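Local coordinates for ABC transporter substrate binding protein (Ribose) (PDB 4WT7) that binds D-allitol between its two lobes and probably serves as the periplasmic carbohydrate-binding component of an ABC transporter, at residues K139-Q144 / K246-D251; V156-F161 / I222-D227; S132-I137 / A168-Q173. One frame throughout, in Å; residues are numbered along the deposited sequence.

How the contacts relate
All three contacts belong to one lobe of a two-lobed binding protein, and each reaches the D-allitol. Contact 1 and contact 2 share the central sheet, with their centres about 10 Å apart: I222 O and Y248 N, 2.9 Å from each other, join the neighbouring strands. Contact 3 uses the same helix 134-148 as contact 1 and packs it against helix 165-178, with centres again about 10 Å apart. Its R170 is the common element, because NH1 lies 2.9 Å from A225 O of contact 2 while the guanidinium rests beside V250 of contact 1. D251, W226 and R170 thus bring one pocket residue from each contact to the polyol.

Contact 1. Residues K139-Q144 / K246-D251; sequences KDLALQ and KTYGVD. With X9X (D-allitol), chain C.
L141 spreads its two methyls over the bend of segment 246-251, where the chain turns a corner at V250. Its CG stands anti to the backbone N (chi1 -176°), which carries the fork away from the helix and across to the sheet. CD1 comes to the edge of the Y248 ring, near the ring plane, and lies 4.0 Å from Y248 CB; CD2 meets V250 CG2 at 3.7 Å and rests beside the backbone carbonyl of G249. A branched leucine suits this place, since one methyl can serve each neighbour. One turn further along the helix, Q144 lays its aliphatic part against the same ring edge, CG at 4.2 Å from Y248 CE1, and the chain then bends so that its amide plane is only 16° from that of the ring. Y248 OH and Q144 NE2 both bond to D148, a turn further along the same helix, while Q144 OE1 accepts from N307 on strand 304-307. No hydrogen bond joins the two segments, so the join is apolar; the axes of helix segment 139-144 and strand 246-249 run antiparallel (173°), 9.2 Å apart at their closest. Beyond V250 the chain delivers D251 to the sugar alcohol. Its carboxylate accepts hydrogen bonds from two hydroxyls, OD1 from OAD of D-allitol at 2.7 Å and OD2 from OAF at 2.6 Å, a forked grip for which a short, two-oxygen side chain is well fitted. Q273 also donates to OD1 and would help fix the carboxylate's rotation. A helix packed on a sheet strand, with a ligand-binding acidic residue where the chain leaves the sheet toward the ligand, is characteristic of the Rossmann-like alpha/beta lobes of periplasmic sugar-binding proteins.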
loop_
_atom_site.group_PDB
_atom_site.type_symbol
_atom_site.label_atom_id
_atom_site.label_comp_id
_atom_site.label_asym_id
_atom_site.label_seq_id
_atom_site.Cartn_x
_atom_site.Cartn_y
_atom_site.Cartn_z
ATOM N N LYS A 139 0.849 -12.050 -6.341
ATOM C CA LYS A 139 1.300 -13.338 -6.878
ATOM C C LYS A 139 2.842 -13.391 -7.058
ATOM O O LYS A 139 3.512 -14.401 -6.767
ATOM C CB LYS A 139 0.585 -13.599 -8.219
ATOM C CG LYS A 139 1.439 -14.373 -9.215
ATOM C CD LYS A 139 1.020 -14.128 -10.634
ATOM C CE LYS A 139 1.747 -12.977 -11.260
ATOM N NZ LYS A 139 2.638 -13.476 -12.336
ATOM N N ASP A 140 3.400 -12.313 -7.584
ATOM C CA ASP A 140 4.815 -12.256 -7.790
ATOM C C ASP A 140 5.560 -12.359 -6.461
ATOM O O ASP A 140 6.566 -13.048 -6.374
ATOM C CB ASP A 140 5.212 -10.957 -8.507
ATOM C CG ASP A 140 4.822 -10.944 -9.989
ATOM O OD1 ASP A 140 4.631 -12.018 -10.613
ATOM O OD2 ASP A 140 4.704 -9.830 -10.520
ATOM N N LEU A 141 5.105 -11.630 -5.446
ATOM C CA LEU A 141 5.756 -11.685 -4.147
ATOM C C LEU A 141 5.662 -13.127 -3.591
ATOM O O LEU A 141 6.665 -13.735 -3.181
ATOM C CB LEU A 141 5.132 -10.657 -3.189
ATOM C CG LEU A 141 5.747 -10.516 -1.805
ATOM C CD1 LEU A 141 7.184 -10.108 -1.997
ATOM C CD2 LEU A 141 5.013 -9.473 -0.958
ATOM N N ALA A 142 4.480 -13.716 -3.681
ATOM C CA ALA A 142 4.269 -15.032 -3.118
ATOM C C ALA A 142 5.144 -16.075 -3.820
ATOM O O ALA A 142 5.726 -16.943 -3.181
ATOM C CB ALA A 142 2.782 -15.417 -3.175
ATOM N N LEU A 143 5.240 -15.994 -5.144
ATOM C CA LEU A 143 6.036 -16.965 -5.887
ATOM C C LEU A 143 7.515 -16.816 -5.522
ATOM O O LEU A 143 8.250 -17.799 -5.425
ATOM C CB LEU A 143 5.806 -16.828 -7.398
ATOM C CG LEU A 143 4.429 -17.331 -7.855
ATOM C CD1 LEU A 143 4.107 -16.869 -9.286
ATOM C CD2 LEU A 143 4.392 -18.837 -7.781
ATOM N N GLN A 144 7.941 -15.576 -5.322
ATOM C CA GLN A 144 9.310 -15.323 -4.909
ATOM C C GLN A 144 9.538 -15.974 -3.548
ATOM O O GLN A 144 10.538 -16.654 -3.326
ATOM C CB GLN A 144 9.588 -13.826 -4.839
ATOM C CG GLN A 144 11.015 -13.505 -4.357
ATOM C CD GLN A 144 11.980 -13.431 -5.505
ATOM O OE1 GLN A 144 11.791 -12.633 -6.414
ATOM N NE2 GLN A 144 13.009 -14.266 -5.488
ATOM N N LYS A 246 13.722 -15.178 6.121
ATOM C CA LYS A 246 13.640 -14.171 5.041
ATOM C C LYS A 246 12.379 -13.319 5.146
ATOM O O LYS A 246 11.305 -13.823 5.476
ATOM C CB LYS A 246 13.642 -14.853 3.665
ATOM C CG LYS A 246 14.965 -15.571 3.319
ATOM C CD LYS A 246 14.813 -16.493 2.093
ATOM C CE LYS A 246 16.147 -17.083 1.665
ATOM N NZ LYS A 246 16.792 -17.743 2.805
ATOM N N THR A 247 12.486 -12.032 4.829
ATOM C CA THR A 247 11.303 -11.168 4.899
ATOM C C THR A 247 10.851 -10.650 3.533
ATOM O O THR A 247 11.639 -10.558 2.589
ATOM C CB THR A 247 11.483 -10.001 5.918
ATOM O OG1 THR A 247 12.286 -8.946 5.351
ATOM C CG2 THR A 247 12.158 -10.530 7.192
ATOM N N TYR A 248 9.562 -10.291 3.463
ATOM C CA TYR A 248 8.914 -9.978 2.193
ATOM C C TYR A 248 7.915 -8.845 2.373
ATOM O O TYR A 248 7.238 -8.788 3.379
ATOM C CB TYR A 248 8.189 -11.228 1.671
ATOM C CG TYR A 248 9.145 -12.336 1.343
ATOM C CD1 TYR A 248 9.762 -12.407 0.093
ATOM C CD2 TYR A 248 9.477 -13.281 2.290
ATOM C CE1 TYR A 248 10.651 -13.397 -0.206
ATOM C CE2 TYR A 248 10.419 -14.277 2.009
ATOM C CZ TYR A 248 10.998 -14.328 0.762
ATOM O OH TYR A 248 11.903 -15.326 0.484
ATOM N N GLY A 249 7.832 -7.949 1.386
ATOM C CA GLY A 249 6.876 -6.860 1.449
ATOM C C GLY A 249 6.672 -6.056 0.166
ATOM O O GLY A 249 7.157 -6.408 -0.922
ATOM N N VAL A 250 5.946 -4.953 0.321
ATOM C CA VAL A 250 5.553 -4.134 -0.800
ATOM C C VAL A 250 5.662 -2.654 -0.457
ATOM O O VAL A 250 5.499 -2.273 0.708
ATOM C CB VAL A 250 4.067 -4.455 -1.158
ATOM C CG1 VAL A 250 3.603 -3.644 -2.334
ATOM C CG2 VAL A 250 3.891 -5.930 -1.396
ATOM N N ASP A 251 5.936 -1.857 -1.497
ATOM C CA ASP A 251 5.955 -0.383 -1.526
ATOM C C ASP A 251 7.291 0.144 -2.104
ATOM O O ASP A 251 7.312 1.156 -2.812
ATOM C CB ASP A 251 5.712 0.263 -0.157
ATOM C CG ASP A 251 4.262 0.230 0.264
ATOM O OD1 ASP A 251 3.460 -0.375 -0.466
ATOM O OD2 ASP A 251 3.952 0.777 1.361
HETATM O OAA X9X C . -2.917 0.470 4.210
HETATM C CAG X9X C . -1.579 0.310 4.520
HETATM C CAI X9X C . -0.582 0.335 3.409
HETATM O OAC X9X C . -0.650 -0.824 2.613
HETATM C CAK X9X C . -0.663 1.618 2.634
HETATM O OAE X9X C . -0.566 2.620 3.571
HETATM C CAL X9X C . 0.534 1.791 1.697
HETATM O OAF X9X C . 1.733 1.709 2.388
HETATM C CAJ X9X C . 0.560 0.933 0.449
HETATM O OAD X9X C . 1.038 -0.350 0.656
HETATM C CAH X9X C . -0.731 0.885 -0.343
HETATM O OAB X9X C . -0.581 0.682 -1.731
#

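Contact 2. Residues V156-F161 / I222-D227; sequences VVFNGF and IWSAWD. With X9X (D-allitol), chain C.
F161 receives the indole edge of W226 on its ring face in an offset edge-to-face pair, the planes 89° apart and F161 CD1 3.8 Å from W226 NE1. W226 in turn lays one face of its indole against D-allitol, with CAI 3.7 Å above the ring plane toward the rim and OAD 3.4 Å from W226 CB. The indole face suits the C-H at CAI; the hydroxyls OAD and OAF beside it are hydrogen-bonded to D251. The indole N-H is bonded to D193, which fixes the rotation of the ring further. W226 CG sits between its backbone N and carbonyl carbon (chi1 57°), a turn that brings the ring alongside the ligand.

Behind the pocket the two segments part, and a water bridges them, donating to F158 O and accepting from A225 N. Farther back they become parallel strands: W223 N bonds to V156 O at 2.8 Å and F158 N bonds to W223 O, both nearly straight. Side chains alternate between the faces. V157 CG1 lies 3.9 Å from W223 CE3 on one, under helix 165-178; V156, I222 and F158 fill the other, against helix 198-212. This is the parallel core of a Rossmann-like alpha/beta lobe, with the ligand site of a periplasmic sugar-binding protein at the C-terminal ends of its strands.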
loop_
_atom_site.group_PDB
_atom_site.type_symbol
_atom_site.label_atom_id
_atom_site.label_comp_id
_atom_site.label_asym_id
_atom_site.label_seq_id
_atom_site.Cartn_x
_atom_site.Cartn_y
_atom_site.Cartn_z
ATOM N N VAL A 156 5.356 -16.510 8.875
ATOM C CA VAL A 156 4.664 -15.609 9.753
ATOM C C VAL A 156 4.081 -14.522 8.858
ATOM O O VAL A 156 4.759 -13.976 7.958
ATOM C CB VAL A 156 5.614 -14.974 10.793
ATOM C CG1 VAL A 156 4.881 -13.953 11.633
ATOM C CG2 VAL A 156 6.271 -16.037 11.689
ATOM N N VAL A 157 2.822 -14.210 9.086
ATOM C CA VAL A 157 2.109 -13.327 8.179
ATOM C C VAL A 157 1.570 -12.167 8.992
ATOM O O VAL A 157 0.951 -12.405 10.039
ATOM C CB VAL A 157 0.906 -14.064 7.522
ATOM C CG1 VAL A 157 -0.124 -13.077 7.111
ATOM C CG2 VAL A 157 1.341 -14.936 6.343
ATOM N N PHE A 158 1.819 -10.936 8.542
ATOM C CA PHE A 158 1.179 -9.730 9.092
ATOM C C PHE A 158 -0.001 -9.410 8.176
ATOM O O PHE A 158 0.195 -9.145 6.978
ATOM C CB PHE A 158 2.126 -8.514 9.069
ATOM C CG PHE A 158 3.136 -8.458 10.225
ATOM C CD1 PHE A 158 2.785 -7.916 11.464
ATOM C CD2 PHE A 158 4.444 -8.883 10.041
ATOM C CE1 PHE A 158 3.721 -7.842 12.512
ATOM C CE2 PHE A 158 5.375 -8.813 11.079
ATOM C CZ PHE A 158 5.017 -8.274 12.305
ATOM N N ASN A 159 -1.214 -9.424 8.727
ATOM C CA ASN A 159 -2.413 -9.236 7.920
ATOM C C ASN A 159 -3.384 -8.364 8.695
ATOM O O ASN A 159 -4.481 -8.798 9.041
ATOM C CB ASN A 159 -3.006 -10.605 7.558
ATOM C CG ASN A 159 -4.249 -10.516 6.664
ATOM O OD1 ASN A 159 -4.430 -9.573 5.879
ATOM N ND2 ASN A 159 -5.122 -11.504 6.794
ATOM N N GLY A 160 -2.954 -7.133 9.004
ATOM C CA GLY A 160 -3.726 -6.233 9.848
ATOM C C GLY A 160 -4.490 -5.166 9.077
ATOM O O GLY A 160 -5.143 -4.305 9.657
ATOM N N PHE A 161 -4.386 -5.191 7.758
ATOM C CA PHE A 161 -5.085 -4.199 6.945
ATOM C C PHE A 161 -5.901 -4.848 5.827
ATOM O O PHE A 161 -5.967 -4.331 4.692
ATOM C CB PHE A 161 -4.097 -3.165 6.403
ATOM C CG PHE A 161 -3.470 -2.312 7.495
ATOM C CD1 PHE A 161 -2.325 -2.737 8.152
ATOM C CD2 PHE A 161 -4.060 -1.118 7.888
ATOM C CE1 PHE A 161 -1.771 -1.979 9.150
ATOM C CE2 PHE A 161 -3.514 -0.348 8.890
ATOM C CZ PHE A 161 -2.362 -0.790 9.537
ATOM N N ILE A 222 8.742 -14.226 6.723
ATOM C CA ILE A 222 7.767 -13.326 7.299
ATOM C C ILE A 222 7.257 -12.419 6.173
ATOM O O ILE A 222 8.052 -11.719 5.492
ATOM C CB ILE A 222 8.370 -12.470 8.393
ATOM C CG1 ILE A 222 9.084 -13.354 9.413
ATOM C CG2 ILE A 222 7.298 -11.635 9.065
ATOM C CD1 ILE A 222 9.630 -12.583 10.535
ATOM N N TRP A 223 5.953 -12.451 5.997
ATOM C CA TRP A 223 5.273 -11.751 4.920
ATOM C C TRP A 223 4.453 -10.609 5.483
ATOM O O TRP A 223 3.846 -10.735 6.551
ATOM C CB TRP A 223 4.336 -12.726 4.212
ATOM C CG TRP A 223 3.514 -12.145 3.053
ATOM C CD1 TRP A 223 3.808 -12.245 1.725
ATOM C CD2 TRP A 223 2.284 -11.400 3.133
ATOM N NE1 TRP A 223 2.842 -11.619 0.972
ATOM C CE2 TRP A 223 1.901 -11.083 1.807
ATOM C CE3 TRP A 223 1.471 -10.966 4.186
ATOM C CZ2 TRP A 223 0.734 -10.358 1.510
ATOM C CZ3 TRP A 223 0.336 -10.242 3.904
ATOM C CH2 TRP A 223 -0.032 -9.948 2.572
ATOM N N SER A 224 4.413 -9.513 4.737
ATOM C CA SER A 224 3.596 -8.361 5.069
ATOM C C SER A 224 3.083 -7.776 3.769
ATOM O O SER A 224 3.713 -7.939 2.728
ATOM C CB SER A 224 4.465 -7.331 5.777
ATOM O OG SER A 224 5.099 -7.944 6.884
ATOM N N ALA A 225 1.987 -7.032 3.843
ATOM C CA ALA A 225 1.324 -6.530 2.637
ATOM C C ALA A 225 1.935 -5.205 2.172
ATOM O O ALA A 225 1.694 -4.752 1.041
ATOM C CB ALA A 225 -0.186 -6.377 2.894
ATOM N N TRP A 226 2.719 -4.593 3.062
ATOM C CA TRP A 226 3.452 -3.376 2.788
ATOM C C TRP A 226 4.728 -3.443 3.626
ATOM O O TRP A 226 4.837 -4.283 4.496
ATOM C CB TRP A 226 2.626 -2.128 3.098
ATOM C CG TRP A 226 2.143 -2.058 4.504
ATOM C CD1 TRP A 226 1.345 -2.967 5.150
ATOM C CD2 TRP A 226 2.392 -1.015 5.430
ATOM N NE1 TRP A 226 1.108 -2.564 6.444
ATOM C CE2 TRP A 226 1.729 -1.360 6.642
ATOM C CE3 TRP A 226 3.088 0.178 5.373
ATOM C CZ2 TRP A 226 1.786 -0.548 7.783
ATOM C CZ3 TRP A 226 3.134 0.982 6.492
ATOM C CH2 TRP A 226 2.496 0.616 7.679
ATOM N N ASP A 227 5.664 -2.537 3.411
ATOM C CA ASP A 227 7.044 -2.830 3.802
ATOM C C ASP A 227 7.556 -2.212 5.116
ATOM O O ASP A 227 8.649 -2.530 5.550
ATOM C CB ASP A 227 7.992 -2.620 2.614
ATOM C CG ASP A 227 8.231 -1.148 2.259
ATOM O OD1 ASP A 227 7.625 -0.251 2.892
ATOM O OD2 ASP A 227 9.051 -0.924 1.326
HETATM O OAA X9X C . -2.917 0.470 4.210
HETATM C CAG X9X C . -1.579 0.310 4.520
HETATM C CAI X9X C . -0.582 0.335 3.409
HETATM O OAC X9X C . -0.650 -0.824 2.613
HETATM C CAK X9X C . -0.663 1.618 2.634
HETATM O OAE X9X C . -0.566 2.620 3.571
HETATM C CAL X9X C . 0.534 1.791 1.697
HETATM O OAF X9X C . 1.733 1.709 2.388
HETATM C CAJ X9X C . 0.560 0.933 0.449
HETATM O OAD X9X C . 1.038 -0.350 0.656
HETATM C CAH X9X C . -0.731 0.885 -0.343
HETATM O OAB X9X C . -0.581 0.682 -1.731
HETATM O O HOH W 1 0.327 -6.420 6.417
#

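Contact 3. Residues S132-I137 / A168-Q173; sequences SDNWGI and AIRYDQ. With X9X (D-allitol), chain C.
R170 leaves helix 165-178 to run beside I137 and end at both N134 and the ligand. From CB, CG stands anti to the carbonyl carbon (chi1 -72°), and the chain then runs extended to NE; CG lies 4.0 Å from I137 CG2, so the aliphatic part has an apolar flank, and CD continues past N134 OD1. NE then donates to N134 OD1 at 2.8 Å, and NH2 donates to the same oxygen at 2.9 Å. Both nitrogens reach it from one face of the amide: the NE donor stands 49° out of the carbonyl plane, yet OD1 lies almost in the plane of the guanidinium. At the tip, NH1 binds OAD of D-allitol at 3.0 Å and NH2 binds OAB at 3.1 Å, while NH1 also donates to A225 O. Arginine suits this place because its flat, rigid end offers N-H groups around its rim, one edge for N134 and another for the ligand.

The helix start is held by D133, the N-cap, whose OD1 accepts from G136 N, a bond that fixes the turn presenting N134. Next to it, I169 places CG2 over the five-membered ring of W135, 3.5 Å from its centroid, in a CH-pi contact. Beta-branching gives isoleucine a second arm, which by way of CG1 brings CD1 to the six-membered part. Farther down, Q173 bends at chi2 so that NE2 donates to W135 O at 3.3 Å, with its CD at the edge of the indole.

The chemistry implies a second-shell arrangement: a neutral amide oxygen gripped by two N-H groups orients the guanidinium, so that one N-H each of NH1 and NH2 points at a polyol hydroxyl.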
loop_
_atom_site.group_PDB
_atom_site.type_symbol
_atom_site.label_atom_id
_atom_site.label_comp_id
_atom_site.label_asym_id
_atom_site.label_seq_id
_atom_site.Cartn_x
_atom_site.Cartn_y
_atom_site.Cartn_z
ATOM N N SER A 132 -1.809 -0.015 -8.094
ATOM C CA SER A 132 -1.014 -1.024 -8.779
ATOM C C SER A 132 -1.954 -2.172 -9.135
ATOM O O SER A 132 -3.036 -2.258 -8.578
ATOM C CB SER A 132 0.110 -1.552 -7.858
ATOM O OG SER A 132 1.045 -0.529 -7.538
ATOM N N ASP A 133 -1.539 -3.053 -10.040
ATOM C CA ASP A 133 -2.235 -4.300 -10.276
ATOM C C ASP A 133 -1.803 -5.237 -9.154
ATOM O O ASP A 133 -0.784 -5.930 -9.266
ATOM C CB ASP A 133 -1.844 -4.879 -11.624
ATOM C CG ASP A 133 -2.309 -6.302 -11.828
ATOM O OD1 ASP A 133 -2.767 -6.974 -10.878
ATOM O OD2 ASP A 133 -2.233 -6.762 -12.998
ATOM N N ASN A 134 -2.579 -5.234 -8.083
ATOM C CA ASN A 134 -2.229 -5.972 -6.883
ATOM C C ASN A 134 -2.360 -7.483 -6.979
ATOM O O ASN A 134 -1.779 -8.205 -6.197
ATOM C CB ASN A 134 -2.999 -5.403 -5.702
ATOM C CG ASN A 134 -2.452 -4.070 -5.314
ATOM O OD1 ASN A 134 -1.308 -3.982 -4.886
ATOM N ND2 ASN A 134 -3.207 -3.018 -5.556
ATOM N N TRP A 135 -3.059 -7.965 -7.988
ATOM C CA TRP A 135 -3.038 -9.389 -8.242
ATOM C C TRP A 135 -1.638 -9.813 -8.694
ATOM O O TRP A 135 -1.080 -10.805 -8.193
ATOM C CB TRP A 135 -4.102 -9.720 -9.263
ATOM C CG TRP A 135 -5.485 -9.468 -8.718
ATOM C CD1 TRP A 135 -6.214 -10.335 -7.965
ATOM C CD2 TRP A 135 -6.293 -8.287 -8.862
ATOM N NE1 TRP A 135 -7.408 -9.794 -7.653
ATOM C CE2 TRP A 135 -7.499 -8.531 -8.195
ATOM C CE3 TRP A 135 -6.129 -7.060 -9.530
ATOM C CZ2 TRP A 135 -8.538 -7.581 -8.112
ATOM C CZ3 TRP A 135 -7.165 -6.115 -9.461
ATOM C CH2 TRP A 135 -8.351 -6.385 -8.757
ATOM N N GLY A 136 -1.071 -9.024 -9.602
ATOM C CA GLY A 136 0.297 -9.227 -10.095
ATOM C C GLY A 136 1.285 -9.110 -8.947
ATOM O O GLY A 136 2.096 -10.002 -8.751
ATOM N N ILE A 137 1.206 -8.012 -8.187
ATOM C CA ILE A 137 2.078 -7.815 -7.040
ATOM C C ILE A 137 2.033 -9.004 -6.082
ATOM O O ILE A 137 3.066 -9.566 -5.695
ATOM C CB ILE A 137 1.685 -6.553 -6.270
ATOM C CG1 ILE A 137 2.235 -5.326 -7.001
ATOM C CG2 ILE A 137 2.255 -6.585 -4.839
ATOM C CD1 ILE A 137 1.925 -4.024 -6.312
ATOM N N ALA A 168 -5.796 -6.478 0.936
ATOM C CA ALA A 168 -6.648 -7.656 0.838
ATOM C C ALA A 168 -6.222 -8.460 -0.376
ATOM O O ALA A 168 -6.096 -9.678 -0.336
ATOM C CB ALA A 168 -8.110 -7.251 0.690
ATOM N N ILE A 169 -6.012 -7.773 -1.487
ATOM C CA ILE A 169 -5.662 -8.502 -2.712
ATOM C C ILE A 169 -4.308 -9.190 -2.538
ATOM O O ILE A 169 -4.116 -10.341 -2.968
ATOM C CB ILE A 169 -5.675 -7.564 -3.950
ATOM C CG1 ILE A 169 -7.081 -6.957 -4.145
ATOM C CG2 ILE A 169 -5.193 -8.283 -5.231
ATOM C CD1 ILE A 169 -7.067 -5.804 -5.242
ATOM N N ARG A 170 -3.352 -8.490 -1.933
ATOM C CA ARG A 170 -2.026 -9.065 -1.773
ATOM C C ARG A 170 -2.114 -10.306 -0.891
ATOM O O ARG A 170 -1.503 -11.326 -1.194
ATOM C CB ARG A 170 -1.044 -8.044 -1.172
ATOM C CG ARG A 170 -0.631 -6.924 -2.145
ATOM C CD ARG A 170 -0.150 -5.676 -1.438
ATOM N NE ARG A 170 -0.266 -4.499 -2.292
ATOM C CZ ARG A 170 -0.089 -3.240 -1.888
ATOM N NH1 ARG A 170 0.239 -2.952 -0.632
ATOM N NH2 ARG A 170 -0.276 -2.271 -2.733
ATOM N N TYR A 171 -2.909 -10.236 0.181
ATOM C CA TYR A 171 -3.042 -11.376 1.068
ATOM C C TYR A 171 -3.719 -12.534 0.340
ATOM O O TYR A 171 -3.219 -13.675 0.369
ATOM C CB TYR A 171 -3.804 -11.002 2.337
ATOM C CG TYR A 171 -4.060 -12.198 3.202
ATOM C CD1 TYR A 171 -3.039 -12.773 3.958
ATOM C CD2 TYR A 171 -5.302 -12.792 3.230
ATOM C CE1 TYR A 171 -3.285 -13.880 4.748
ATOM C CE2 TYR A 171 -5.552 -13.906 4.029
ATOM C CZ TYR A 171 -4.537 -14.437 4.795
ATOM O OH TYR A 171 -4.797 -15.560 5.567
ATOM N N ASP A 172 -4.827 -12.249 -0.338
ATOM C CA ASP A 172 -5.528 -13.275 -1.105
ATOM C C ASP A 172 -4.604 -14.007 -2.077
ATOM O O ASP A 172 -4.683 -15.226 -2.277
ATOM C CB ASP A 172 -6.709 -12.655 -1.877
ATOM C CG ASP A 172 -7.867 -12.325 -0.980
ATOM O OD1 ASP A 172 -7.843 -12.719 0.210
ATOM O OD2 ASP A 172 -8.812 -11.663 -1.429
ATOM N N GLN A 173 -3.690 -13.262 -2.683
ATOM C CA GLN A 173 -2.790 -13.877 -3.640
ATOM C C GLN A 173 -1.760 -14.769 -2.959
ATOM O O GLN A 173 -1.379 -15.800 -3.511
ATOM C CB GLN A 173 -2.134 -12.814 -4.490
ATOM C CG GLN A 173 -3.130 -12.115 -5.396
ATOM C CD GLN A 173 -3.786 -13.094 -6.382
ATOM O OE1 GLN A 173 -4.846 -13.683 -6.118
ATOM N NE2 GLN A 173 -3.122 -13.290 -7.506
HETATM O OAA X9X C . -2.917 0.470 4.210
HETATM C CAG X9X C . -1.579 0.310 4.520
HETATM C CAI X9X C . -0.582 0.335 3.409
HETATM O OAC X9X C . -0.650 -0.824 2.613
HETATM C CAK X9X C . -0.663 1.618 2.634
HETATM O OAE X9X C . -0.566 2.620 3.571
HETATM C CAL X9X C . 0.534 1.791 1.697
HETATM O OAF X9X C . 1.733 1.709 2.388
HETATM C CAJ X9X C . 0.560 0.933 0.449
HETATM O OAD X9X C . 1.038 -0.350 0.656
HETATM C CAH X9X C . -0.731 0.885 -0.343
HETATM O OAB X9X C . -0.581 0.682 -1.731
#